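Local coordinates for protein G/U mismatch-specific DNA glycosylase (Deinococcus radiodurans, PDB 2C2Q) that belongs to the uracil-DNA glycosylase superfamily, a group of DNA-repair enzymes with an alpha/beta fold built round a largely parallel sheet, at residues Asp84-His89 against Ala94-Glu99; Asp104-Lys109 against Ser127-Val132; Ala44-Pro49 against Pro158-Leu163; Leu28-Thr33 against Glu171-Leu176. The protein carries 1 engineered substitution. All coordinates share one frame; numbering follows the deposited sequence.

Contact 1: Asp84-His89 against Ala94-Glu99; sequences DVAKRH and AALPGE
Leu96 is the first residue of 94-99 to reach the other segment, and it does so with both branches of its isobutyl group. Its CG lies anti to its own carbonyl carbon (chi1 -73°), which swings the two methyls back toward 84-89 although the side chain does not set out that way. CD1 comes to 4.2 Å from Ala86 CB, while CD2 settles 3.9 Å from His89 CB, so a single leucine spans the turn and touches the first carbon of two side chains on it.

Pro97 comes next and takes the imidazole. The proline ring meets the histidine at a slant, with Pro97 CG 3.5 Å from His89 CD2 and 3.8 Å from His89 NE2. Further back on the pyrrolidine, Pro97 CD lies 4.0 Å from His89 CD2. Van der Waals packing accounts for all of this, since no hydrogen bond joins the segments. Glu99 adds a looser relation: its OE2 stands 5.1 Å from His89 NE2, too far for a salt bridge.

Both segments belong to the long connection from strand 80-84 to helix 103-113, the first half of a beta-alpha-beta crossover that goes on to strand 117-120. Just past the strand, Val85 and Ala86 still make backbone bonds to Gly32 and Thr33, at the end of the neighbouring strand 28-32. Arg88 reaches Glu105 on helix 103-113, and His89 also touches Ala100 on the approach to that helix.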
loop_
_atom_site.group_PDB
_atom_site.type_symbol
_atom_site.label_atom_id
_atom_site.label_comp_id
_atom_site.label_asym_id
_atom_site.label_seq_id
_atom_site.Cartn_x
_atom_site.Cartn_y
_atom_site.Cartn_z
ATOM N N ASP A 84 4.250 4.666 -0.237
ATOM C CA ASP A 84 4.236 4.712 1.220
ATOM C C ASP A 84 3.927 6.124 1.679
ATOM O O ASP A 84 4.197 7.078 0.955
ATOM C CB ASP A 84 5.609 4.348 1.774
ATOM C CG ASP A 84 5.938 2.852 1.647
ATOM O OD1 ASP A 84 5.043 1.977 1.861
ATOM O OD2 ASP A 84 7.109 2.460 1.410
ATOM N N VAL A 85 3.474 6.256 2.909
ATOM C CA VAL A 85 3.202 7.604 3.439
ATOM C C VAL A 85 4.503 8.373 3.629
ATOM O O VAL A 85 4.565 9.595 3.419
ATOM C CB VAL A 85 2.388 7.510 4.750
ATOM C CG1 VAL A 85 2.001 8.911 5.273
ATOM C CG2 VAL A 85 1.114 6.621 4.552
ATOM N N ALA A 86 5.553 7.676 4.053
ATOM C CA ALA A 86 6.895 8.246 4.197
ATOM C C ALA A 86 7.854 7.648 3.129
ATOM O O ALA A 86 8.088 6.422 3.099
ATOM C CB ALA A 86 7.415 7.995 5.570
ATOM N N LYS A 87 8.402 8.503 2.264
ATOM C CA LYS A 87 9.198 8.022 1.142
ATOM C C LYS A 87 10.723 8.312 1.257
ATOM O O LYS A 87 11.506 7.768 0.518
ATOM C CB LYS A 87 8.684 8.658 -0.133
ATOM C CG LYS A 87 7.344 8.100 -0.609
ATOM C CD LYS A 87 7.386 6.569 -0.956
ATOM C CE LYS A 87 8.451 6.257 -1.994
ATOM N NZ LYS A 87 8.292 4.888 -2.631
ATOM N N ARG A 88 11.069 9.271 2.119
ATOM C CA ARG A 88 12.455 9.739 2.253
ATOM C C ARG A 88 13.162 9.242 3.507
ATOM O O ARG A 88 14.321 9.654 3.757
ATOM C CB ARG A 88 12.444 11.290 2.295
ATOM C CG ARG A 88 11.867 11.918 0.991
ATOM C CD ARG A 88 11.981 13.466 0.947
ATOM N NE ARG A 88 11.496 14.034 -0.317
ATOM C CZ ARG A 88 10.195 14.157 -0.633
ATOM N NH1 ARG A 88 9.243 13.731 0.197
ATOM N NH2 ARG A 88 9.843 14.721 -1.791
ATOM N N HIS A 89 12.484 8.405 4.311
ATOM C CA HIS A 89 13.052 7.885 5.536
ATOM C C HIS A 89 12.664 6.408 5.627
ATOM O O HIS A 89 11.645 5.994 5.087
ATOM C CB HIS A 89 12.457 8.605 6.766
ATOM C CG HIS A 89 12.698 10.097 6.792
ATOM N ND1 HIS A 89 11.937 10.993 6.067
ATOM C CD2 HIS A 89 13.622 10.838 7.460
ATOM C CE1 HIS A 89 12.376 12.228 6.295
ATOM N NE2 HIS A 89 13.407 12.158 7.129
ATOM N N ALA A 94 7.395 4.105 14.750
ATOM C CA ALA A 94 7.664 4.816 16.008
ATOM C C ALA A 94 8.952 5.609 16.023
ATOM O O ALA A 94 9.086 6.549 16.818
ATOM C CB ALA A 94 7.661 3.863 17.183
ATOM N N ALA A 95 9.901 5.231 15.187
ATOM C CA ALA A 95 11.225 5.824 15.194
ATOM C C ALA A 95 11.370 6.933 14.150
ATOM O O ALA A 95 12.353 7.650 14.141
ATOM C CB ALA A 95 12.253 4.759 14.968
ATOM N N LEU A 96 10.382 7.069 13.255
ATOM C CA LEU A 96 10.538 7.993 12.151
ATOM C C LEU A 96 10.457 9.416 12.704
ATOM O O LEU A 96 9.635 9.644 13.571
ATOM C CB LEU A 96 9.403 7.778 11.135
ATOM C CG LEU A 96 9.502 6.490 10.266
ATOM C CD1 LEU A 96 8.314 6.408 9.314
ATOM C CD2 LEU A 96 10.806 6.366 9.474
ATOM N N PRO A 97 11.247 10.349 12.183
ATOM C CA PRO A 97 11.088 11.784 12.544
ATOM C C PRO A 97 9.716 12.259 12.040
ATOM O O PRO A 97 9.251 11.755 11.045
ATOM C CB PRO A 97 12.193 12.503 11.765
ATOM C CG PRO A 97 12.796 11.526 10.827
ATOM C CD PRO A 97 12.260 10.132 11.132
ATOM N N GLY A 98 9.110 13.229 12.711
ATOM C CA GLY A 98 7.751 13.666 12.371
ATOM C C GLY A 98 7.618 14.118 10.930
ATOM O O GLY A 98 6.618 13.851 10.284
ATOM N N GLU A 99 8.624 14.792 10.408
ATOM C CA GLU A 99 8.593 15.298 9.041
ATOM C C GLU A 99 8.618 14.174 7.975
ATOM O O GLU A 99 8.440 14.423 6.802
ATOM C CB GLU A 99 9.759 16.281 8.814
ATOM C CG GLU A 99 11.132 15.684 9.033
ATOM C CD GLU A 99 11.669 15.821 10.473
ATOM O OE1 GLU A 99 10.908 15.858 11.503
ATOM O OE2 GLU A 99 12.900 15.874 10.567
#

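Contact 2: Asp104-Lys109 against Ser127-Val132; sequences DELRRK and SETLGV
The guanidinium of Arg107 is the flat group here, and helix 123-130 meets it at the edge. Thr129 O lies near its plane, 11° out, and takes a fairly straight bond from Arg107 NH2 (3.2 Å, 164° at the hydrogen). Seen from the acceptor, the donor stands above the carbonyl plane and not along a lone pair. Leu130 CA sits at the same edge, 4.3 Å from Arg107 NH2. The arginine chain runs extended from CG to NE, which carries its end across to the other helix.

Thr129 O belongs to the last turn of its helix, just before Gly131 leaves helical geometry with a positive phi, and the arginine brings it a donor from the neighbouring helix. Closer to the sheet, Leu106 and Thr129 cross at about a right angle: Leu106 CD2 is 3.7 Å from Thr129 OG1 and 4.0 Å from Thr129 CG2. The hydroxyl is bonded within its own helix, to Gly125 O.

Helices 103-113 and 123-130 lie side by side on one face of the sheet. Leu106 and Thr129 both rest on Phe120 of strand 117-120, and Leu106 also reaches Thr83 of strand 80-84.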
loop_
_atom_site.group_PDB
_atom_site.type_symbol
_atom_site.label_atom_id
_atom_site.label_comp_id
_atom_site.label_asym_id
_atom_site.label_seq_id
_atom_site.Cartn_x
_atom_site.Cartn_y
_atom_site.Cartn_z
ATOM N N ASP A 104 0.036 14.265 2.305
ATOM C CA ASP A 104 -0.268 15.313 1.344
ATOM C C ASP A 104 0.267 14.943 -0.031
ATOM O O ASP A 104 -0.488 14.951 -0.983
ATOM C CB ASP A 104 0.258 16.678 1.829
ATOM C CG ASP A 104 1.776 16.706 2.059
ATOM O OD1 ASP A 104 2.296 15.794 2.773
ATOM O OD2 ASP A 104 2.530 17.592 1.576
ATOM N N GLU A 105 1.534 14.519 -0.105
ATOM C CA GLU A 105 2.097 13.974 -1.351
ATOM C C GLU A 105 1.378 12.712 -1.814
ATOM O O GLU A 105 1.181 12.518 -3.011
ATOM C CB GLU A 105 3.597 13.725 -1.202
ATOM C CG GLU A 105 4.418 15.006 -1.101
ATOM C CD GLU A 105 5.901 14.769 -1.101
ATOM O OE1 GLU A 105 6.376 13.766 -0.505
ATOM O OE2 GLU A 105 6.607 15.603 -1.705
ATOM N N LEU A 106 0.968 11.858 -0.873
ATOM C CA LEU A 106 0.181 10.672 -1.223
ATOM C C LEU A 106 -1.129 11.125 -1.890
ATOM O O LEU A 106 -1.512 10.615 -2.913
ATOM C CB LEU A 106 -0.148 9.843 0.032
ATOM C CG LEU A 106 -1.112 8.664 -0.105
ATOM C CD1 LEU A 106 -0.638 7.692 -1.199
ATOM C CD2 LEU A 106 -1.207 7.986 1.280
ATOM N N ARG A 107 -1.806 12.073 -1.250
ATOM C CA ARG A 107 -3.115 12.495 -1.754
ATOM C C ARG A 107 -3.003 13.073 -3.140
ATOM O O ARG A 107 -3.831 12.772 -3.980
ATOM C CB ARG A 107 -3.734 13.463 -0.779
ATOM C CG ARG A 107 -4.471 12.775 0.385
ATOM C CD ARG A 107 -4.961 13.815 1.443
ATOM N NE ARG A 107 -5.574 13.221 2.643
ATOM C CZ ARG A 107 -6.831 12.795 2.739
ATOM N NH1 ARG A 107 -7.663 12.858 1.690
ATOM N NH2 ARG A 107 -7.267 12.270 3.892
ATOM N N ARG A 108 -1.956 13.843 -3.405
ATOM C CA ARG A 108 -1.719 14.371 -4.769
ATOM C C ARG A 108 -1.521 13.281 -5.819
ATOM O O ARG A 108 -2.025 13.379 -6.928
ATOM C CB ARG A 108 -0.533 15.309 -4.799
ATOM C CG ARG A 108 -0.796 16.591 -4.047
ATOM C CD ARG A 108 0.480 17.410 -3.684
ATOM N NE ARG A 108 1.350 17.711 -4.819
ATOM C CZ ARG A 108 2.644 17.387 -4.887
ATOM N NH1 ARG A 108 3.222 16.739 -3.869
ATOM N NH2 ARG A 108 3.364 17.704 -5.972
ATOM N N LYS A 109 -0.782 12.231 -5.452
ATOM C CA LYS A 109 -0.619 11.104 -6.313
ATOM C C LYS A 109 -1.970 10.393 -6.592
ATOM O O LYS A 109 -2.205 9.933 -7.671
ATOM C CB LYS A 109 0.405 10.130 -5.703
ATOM C CG LYS A 109 1.834 10.697 -5.657
ATOM C CD LYS A 109 2.717 9.842 -4.721
ATOM C CE LYS A 109 3.975 10.557 -4.422
ATOM N NZ LYS A 109 4.839 9.789 -3.414
ATOM N N SER A 127 -3.959 5.841 9.536
ATOM C CA SER A 127 -4.157 6.828 10.615
ATOM C C SER A 127 -3.387 8.120 10.350
ATOM O O SER A 127 -3.946 9.193 10.509
ATOM C CB SER A 127 -3.830 6.212 12.002
ATOM O OG SER A 127 -3.655 7.233 12.981
ATOM N N GLU A 128 -2.152 8.029 9.855
ATOM C CA GLU A 128 -1.374 9.233 9.474
ATOM C C GLU A 128 -2.072 10.002 8.341
ATOM O O GLU A 128 -1.994 11.223 8.308
ATOM C CB GLU A 128 0.052 8.885 9.064
ATOM C CG GLU A 128 0.953 8.411 10.209
ATOM C CD GLU A 128 1.247 9.466 11.301
ATOM O OE1 GLU A 128 1.085 10.670 11.036
ATOM O OE2 GLU A 128 1.679 9.077 12.436
ATOM N N THR A 129 -2.748 9.289 7.443
ATOM C CA THR A 129 -3.428 9.879 6.269
ATOM C C THR A 129 -4.830 10.404 6.561
ATOM O O THR A 129 -5.166 11.522 6.151
ATOM C CB THR A 129 -3.458 8.844 5.114
ATOM O OG1 THR A 129 -2.107 8.461 4.818
ATOM C CG2 THR A 129 -4.038 9.451 3.766
ATOM N N LEU A 130 -5.624 9.616 7.275
ATOM C CA LEU A 130 -7.048 9.889 7.460
ATOM C C LEU A 130 -7.310 10.765 8.682
ATOM O O LEU A 130 -8.422 11.288 8.833
ATOM C CB LEU A 130 -7.868 8.583 7.529
ATOM C CG LEU A 130 -7.818 7.639 6.319
ATOM C CD1 LEU A 130 -8.480 6.280 6.610
ATOM C CD2 LEU A 130 -8.432 8.283 5.075
ATOM N N GLY A 131 -6.293 10.932 9.533
ATOM C CA GLY A 131 -6.394 11.745 10.750
ATOM C C GLY A 131 -7.254 11.118 11.849
ATOM O O GLY A 131 -7.721 11.819 12.756
ATOM N N VAL A 132 -7.493 9.814 11.762
ATOM C CA VAL A 132 -8.229 9.105 12.794
ATOM C C VAL A 132 -7.275 8.120 13.500
ATOM O O VAL A 132 -6.493 7.428 12.834
ATOM C CB VAL A 132 -9.498 8.414 12.227
ATOM C CG1 VAL A 132 -10.466 9.457 11.652
ATOM C CG2 VAL A 132 -9.158 7.403 11.152
#

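Contact 3: Ala44-Pro49 against Pro158-Leu163; sequences AYYANP and PSTSPL
Tyr46 faces Thr160 across this contact, and its side chain can be followed outward. CB leaves the backbone in the direction of 158-163 but is still 5.6 Å from Thr160 OG1. CG has closed to 5.2 Å from that same Thr160 OG1. The nearest approach comes at CD1, the ring carbon next to CG, with Tyr46 CD1 4.4 Å from Thr160 OG1, and the oxygen lies obliquely to the ring. The distance opens again at the next carbon, Tyr46 CE1 being 4.6 Å from Thr160 OG1, and past CZ the chain ends at Tyr46 OH, hydrogen-bonded to Thr121 OG1. The ring also stacks with Phe53, so both its tilt and its far end are held from outside the two segments. Thr160 OG1 in turn has its polar partner in Asn51 OD1, and it meets the tyrosine by packing alone.

Segment 44-49 follows helix 37-42 in the chain, whereas 158-163 is a loop after strand 153-156. They lie at the C-terminal edge of the parallel strands, which is where uracil-DNA glycosylase folds carry their cleft. A bound acetate about 3 Å from the Tyr46 side chain, probably from the crystallisation liquor, is consistent with a pocket there.

Within 158-163 an ST turn shapes the backbone: Ser161 N donates to Ser159 OG at 3.0 Å. Further out, Asn48 has CG anti to its backbone N (chi1 176°), which sends the amide toward Pro162. Its two ends differ in what they meet: OD1 accepts from Glu50 N, while Asn48 ND2 packs 4.1 Å from Pro162 CG.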
loop_
_atom_site.group_PDB
_atom_site.type_symbol
_atom_site.label_atom_id
_atom_site.label_comp_id
_atom_site.label_asym_id
_atom_site.label_seq_id
_atom_site.Cartn_x
_atom_site.Cartn_y
_atom_site.Cartn_z
ATOM N N ALA A 44 13.651 -2.055 -2.477
ATOM C CA ALA A 44 12.461 -2.848 -2.853
ATOM C C ALA A 44 11.350 -2.580 -1.802
ATOM O O ALA A 44 11.463 -1.623 -0.994
ATOM C CB ALA A 44 12.848 -4.363 -2.945
ATOM N N TYR A 45 10.284 -3.399 -1.813
ATOM C CA TYR A 45 9.189 -3.249 -0.844
ATOM C C TYR A 45 9.071 -4.536 -0.080
ATOM O O TYR A 45 9.254 -5.586 -0.702
ATOM C CB TYR A 45 7.867 -2.958 -1.557
ATOM C CG TYR A 45 7.717 -1.513 -2.046
ATOM C CD1 TYR A 45 6.919 -0.581 -1.350
ATOM C CD2 TYR A 45 8.398 -1.095 -3.203
ATOM C CE1 TYR A 45 6.778 0.774 -1.851
ATOM C CE2 TYR A 45 8.277 0.215 -3.675
ATOM C CZ TYR A 45 7.462 1.133 -2.990
ATOM O OH TYR A 45 7.309 2.429 -3.480
ATOM N N TYR A 46 8.678 -4.411 1.192
ATOM C CA TYR A 46 8.380 -5.544 2.112
ATOM C C TYR A 46 9.430 -6.633 1.931
ATOM O O TYR A 46 9.085 -7.831 1.687
ATOM C CB TYR A 46 6.957 -6.060 1.820
ATOM C CG TYR A 46 5.932 -4.968 1.914
ATOM C CD1 TYR A 46 5.467 -4.491 3.173
ATOM C CD2 TYR A 46 5.428 -4.384 0.759
ATOM C CE1 TYR A 46 4.547 -3.454 3.242
ATOM C CE2 TYR A 46 4.491 -3.346 0.799
ATOM C CZ TYR A 46 4.049 -2.858 2.046
ATOM O OH TYR A 46 3.145 -1.838 2.149
ATOM N N ALA A 47 10.710 -6.208 2.015
ATOM C CA ALA A 47 11.836 -7.077 1.731
ATOM C C ALA A 47 12.324 -7.912 2.933
ATOM O O ALA A 47 13.161 -8.809 2.750
ATOM C CB ALA A 47 13.030 -6.273 1.095
ATOM N N ASN A 48 11.868 -7.584 4.140
ATOM C CA ASN A 48 12.194 -8.385 5.331
ATOM C C ASN A 48 11.598 -9.756 5.067
ATOM O O ASN A 48 10.415 -9.900 4.767
ATOM C CB ASN A 48 11.606 -7.762 6.583
ATOM C CG ASN A 48 11.850 -8.608 7.829
ATOM O OD1 ASN A 48 11.838 -9.839 7.759
ATOM N ND2 ASN A 48 12.068 -7.959 8.950
ATOM N N PRO A 49 12.446 -10.772 5.096
ATOM C CA PRO A 49 12.015 -12.090 4.659
ATOM C C PRO A 49 10.889 -12.673 5.533
ATOM O O PRO A 49 10.216 -13.572 5.078
ATOM C CB PRO A 49 13.273 -12.949 4.807
ATOM C CG PRO A 49 14.399 -11.986 4.869
ATOM C CD PRO A 49 13.865 -10.721 5.519
ATOM N N PRO A 158 -4.651 -5.486 7.894
ATOM C CA PRO A 158 -3.780 -5.896 9.024
ATOM C C PRO A 158 -2.343 -5.926 8.554
ATOM O O PRO A 158 -2.050 -6.499 7.506
ATOM C CB PRO A 158 -4.278 -7.318 9.368
ATOM C CG PRO A 158 -5.739 -7.347 8.876
ATOM C CD PRO A 158 -5.602 -6.561 7.529
ATOM N N SER A 159 -1.457 -5.302 9.333
ATOM C CA SER A 159 0.001 -5.327 8.992
ATOM C C SER A 159 0.562 -6.751 8.777
ATOM O O SER A 159 0.249 -7.686 9.540
ATOM C CB SER A 159 0.796 -4.532 10.033
ATOM O OG SER A 159 2.158 -4.712 9.818
ATOM N N THR A 160 1.372 -6.921 7.727
ATOM C CA THR A 160 2.068 -8.157 7.443
ATOM C C THR A 160 3.446 -8.171 8.113
ATOM O O THR A 160 4.225 -9.074 7.882
ATOM C CB THR A 160 2.200 -8.375 5.934
ATOM O OG1 THR A 160 2.835 -7.208 5.363
ATOM C CG2 THR A 160 0.801 -8.483 5.263
ATOM N N SER A 161 3.753 -7.136 8.905
ATOM C CA SER A 161 5.043 -7.059 9.556
ATOM C C SER A 161 5.166 -8.139 10.648
ATOM O O SER A 161 4.133 -8.535 11.213
ATOM C CB SER A 161 5.239 -5.636 10.044
ATOM O OG SER A 161 5.411 -5.664 11.435
ATOM N N PRO A 162 6.384 -8.651 10.889
ATOM C CA PRO A 162 6.580 -9.799 11.791
ATOM C C PRO A 162 6.047 -9.527 13.191
ATOM O O PRO A 162 5.437 -10.433 13.783
ATOM C CB PRO A 162 8.104 -10.028 11.769
ATOM C CG PRO A 162 8.580 -9.384 10.544
ATOM C CD PRO A 162 7.653 -8.213 10.270
ATOM N N LEU A 163 6.217 -8.295 13.666
ATOM C CA LEU A 163 5.671 -7.790 14.933
ATOM C C LEU A 163 4.128 -7.853 15.033
ATOM O O LEU A 163 3.542 -7.375 16.037
ATOM C CB LEU A 163 6.079 -6.307 15.103
ATOM C CG LEU A 163 7.419 -5.848 15.707
ATOM C CD1 LEU A 163 8.052 -4.797 14.806
ATOM C CD2 LEU A 163 7.278 -5.284 17.144
#

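Contact 4: Leu28-Thr33 against Glu171-Leu176; sequences LVLVGT and EPWQAL
Leu176 of the long C-terminal helix pushes a methyl into the notch where Leu28 and Leu30 meet, two residues on one face of strand 28-32. This is helix-on-sheet packing in an alpha/beta/alpha sandwich, with helix 171-188 covering the face that turns away from helices 103-113 and 123-130. The short segments run nearly antiparallel, at 156°, and their axes come within 12.7 Å of each other, a gap filled by side chains.

The bump is Leu176 CD2. CG lies anti to the backbone N (chi1 -180°), and the methyl lands 3.9 Å from Leu28 CD2 and 4.1 Å from Leu28 CD1. These two leucines therefore meet tip to tip, the methyl of one set against the fork of the other. Leu176 CD2 is also 4.2 Å from Leu30 CD2, so the three methyls form a compact triangle, the helix methyl seated over the notch between the two strand leucines.

Leu30 in turn lies obliquely against the indole of Trp173, about one helical turn before Leu176. The tryptophan does not aim its CB at the strand; its length brings the six-membered ring there, placing CZ3 4.1 Å from Leu30 CD2. Leu30 CD2 is thus shared between Trp173 and Leu176. Phe53 and Leu57 of helix 53-59 also touch Leu30, and Ala119 of strand 117-120 lies against Leu176.

All four touching residues are buried, and the polar atom of the indole is satisfied outside the apolar patch: Trp173 NE1 is hydrogen-bonded to Pro158 O.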
loop_
_atom_site.group_PDB
_atom_site.type_symbol
_atom_site.label_atom_id
_atom_site.label_comp_id
_atom_site.label_asym_id
_atom_site.label_seq_id
_atom_site.Cartn_x
_atom_site.Cartn_y
_atom_site.Cartn_z
ATOM N N LEU A 28 -5.451 -1.193 -7.891
ATOM C CA LEU A 28 -5.206 -1.183 -6.481
ATOM C C LEU A 28 -3.791 -0.624 -6.231
ATOM O O LEU A 28 -2.838 -1.145 -6.798
ATOM C CB LEU A 28 -5.250 -2.626 -5.948
ATOM C CG LEU A 28 -4.629 -2.914 -4.531
ATOM C CD1 LEU A 28 -5.382 -2.100 -3.457
ATOM C CD2 LEU A 28 -4.633 -4.417 -4.213
ATOM N N VAL A 29 -3.705 0.373 -5.369
ATOM C CA VAL A 29 -2.390 0.773 -4.859
ATOM C C VAL A 29 -2.318 0.461 -3.363
ATOM O O VAL A 29 -3.175 0.907 -2.578
ATOM C CB VAL A 29 -2.188 2.273 -5.093
ATOM C CG1 VAL A 29 -0.935 2.826 -4.355
ATOM C CG2 VAL A 29 -2.177 2.612 -6.616
ATOM N N LEU A 30 -1.246 -0.229 -2.997
ATOM C CA LEU A 30 -0.995 -0.706 -1.609
ATOM C C LEU A 30 0.006 0.263 -0.997
ATOM O O LEU A 30 1.106 0.463 -1.552
ATOM C CB LEU A 30 -0.463 -2.117 -1.596
ATOM C CG LEU A 30 -1.572 -3.119 -2.005
ATOM C CD1 LEU A 30 -0.928 -4.265 -2.833
ATOM C CD2 LEU A 30 -2.371 -3.557 -0.687
ATOM N N VAL A 31 -0.404 0.898 0.084
ATOM C CA VAL A 31 0.369 1.991 0.685
ATOM C C VAL A 31 0.878 1.607 2.099
ATOM O O VAL A 31 0.047 1.309 3.006
ATOM C CB VAL A 31 -0.483 3.250 0.824
ATOM C CG1 VAL A 31 0.370 4.396 1.444
ATOM C CG2 VAL A 31 -1.121 3.666 -0.543
ATOM N N GLY A 32 2.187 1.538 2.289
ATOM C CA GLY A 32 2.722 1.213 3.607
ATOM C C GLY A 32 3.049 2.463 4.422
ATOM O O GLY A 32 2.782 3.577 3.987
ATOM N N THR A 33 3.655 2.293 5.596
ATOM C CA THR A 33 4.113 3.481 6.376
ATOM C C THR A 33 5.391 4.066 5.748
ATOM O O THR A 33 5.458 5.251 5.359
ATOM C CB THR A 33 4.408 3.014 7.808
ATOM O OG1 THR A 33 5.105 1.771 7.743
ATOM C CG2 THR A 33 3.071 2.651 8.563
ATOM N N GLU A 171 -8.693 -12.332 6.518
ATOM C CA GLU A 171 -9.995 -11.953 5.959
ATOM C C GLU A 171 -9.947 -10.646 5.137
ATOM O O GLU A 171 -10.454 -10.656 4.011
ATOM C CB GLU A 171 -11.093 -11.826 7.024
ATOM C CG GLU A 171 -12.488 -11.760 6.405
ATOM C CD GLU A 171 -13.584 -11.776 7.469
ATOM O OE1 GLU A 171 -13.270 -11.499 8.667
ATOM O OE2 GLU A 171 -14.758 -12.038 7.099
ATOM N N PRO A 172 -9.402 -9.542 5.693
ATOM C CA PRO A 172 -9.419 -8.256 4.957
ATOM C C PRO A 172 -8.643 -8.308 3.627
ATOM O O PRO A 172 -9.128 -7.720 2.614
ATOM C CB PRO A 172 -8.803 -7.269 5.967
ATOM C CG PRO A 172 -9.079 -7.943 7.338
ATOM C CD PRO A 172 -8.814 -9.356 7.048
ATOM N N TRP A 173 -7.521 -9.030 3.620
ATOM C CA TRP A 173 -6.673 -9.240 2.443
ATOM C C TRP A 173 -7.388 -10.142 1.385
ATOM O O TRP A 173 -7.266 -9.963 0.185
ATOM C CB TRP A 173 -5.328 -9.900 2.840
ATOM C CG TRP A 173 -4.427 -9.006 3.594
ATOM C CD1 TRP A 173 -4.384 -8.792 4.955
ATOM C CD2 TRP A 173 -3.405 -8.165 3.023
ATOM N NE1 TRP A 173 -3.414 -7.855 5.270
ATOM C CE2 TRP A 173 -2.768 -7.478 4.113
ATOM C CE3 TRP A 173 -2.935 -7.949 1.704
ATOM C CZ2 TRP A 173 -1.733 -6.531 3.921
ATOM C CZ3 TRP A 173 -1.868 -6.996 1.513
ATOM C CH2 TRP A 173 -1.283 -6.327 2.619
ATOM N N GLN A 174 -8.079 -11.192 1.841
ATOM C CA GLN A 174 -8.769 -12.019 0.894
ATOM C C GLN A 174 -9.965 -11.267 0.295
ATOM O O GLN A 174 -10.253 -11.423 -0.911
ATOM C CB GLN A 174 -9.282 -13.291 1.585
ATOM C CG GLN A 174 -9.949 -14.204 0.609
ATOM C CD GLN A 174 -9.024 -14.828 -0.385
ATOM O OE1 GLN A 174 -8.027 -15.471 -0.032
ATOM N NE2 GLN A 174 -9.352 -14.658 -1.659
ATOM N N ALA A 175 -10.659 -10.474 1.111
ATOM C CA ALA A 175 -11.806 -9.675 0.636
ATOM C C ALA A 175 -11.329 -8.660 -0.425
ATOM O O ALA A 175 -12.051 -8.301 -1.385
ATOM C CB ALA A 175 -12.463 -8.947 1.788
ATOM N N LEU A 176 -10.129 -8.152 -0.186
ATOM C CA LEU A 176 -9.532 -7.212 -1.119
ATOM C C LEU A 176 -9.232 -7.920 -2.405
ATOM O O LEU A 176 -9.578 -7.394 -3.502
ATOM C CB LEU A 176 -8.260 -6.575 -0.498
ATOM C CG LEU A 176 -7.591 -5.572 -1.428
ATOM C CD1 LEU A 176 -8.502 -4.436 -1.839
ATOM C CD2 LEU A 176 -6.317 -5.048 -0.741
#

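In the fold
From the N terminus, strand 28-32 opens the loop that contact 4 closes far along the chain, at helix 171-188. Contact 3 nests inside it, joining 44-49 to 158-163, and inside contact 3 lie contacts 1 and 2 in series; none cross. Contact 1 closes a short loop after strand 80-84, and contact 2 pairs helices 103-113 and 123-130. Strand 28-32 links the layers: Val31 CG1 lies 3.9 Å from Leu106 CD2 of contact 2, while the strand's other face receives contact 4. Val85 CG2, packed 3.7 Å from Thr129 OG1, ties contact 1 to contact 2, and Thr160 packs on Trp173 between contacts 3 and 4.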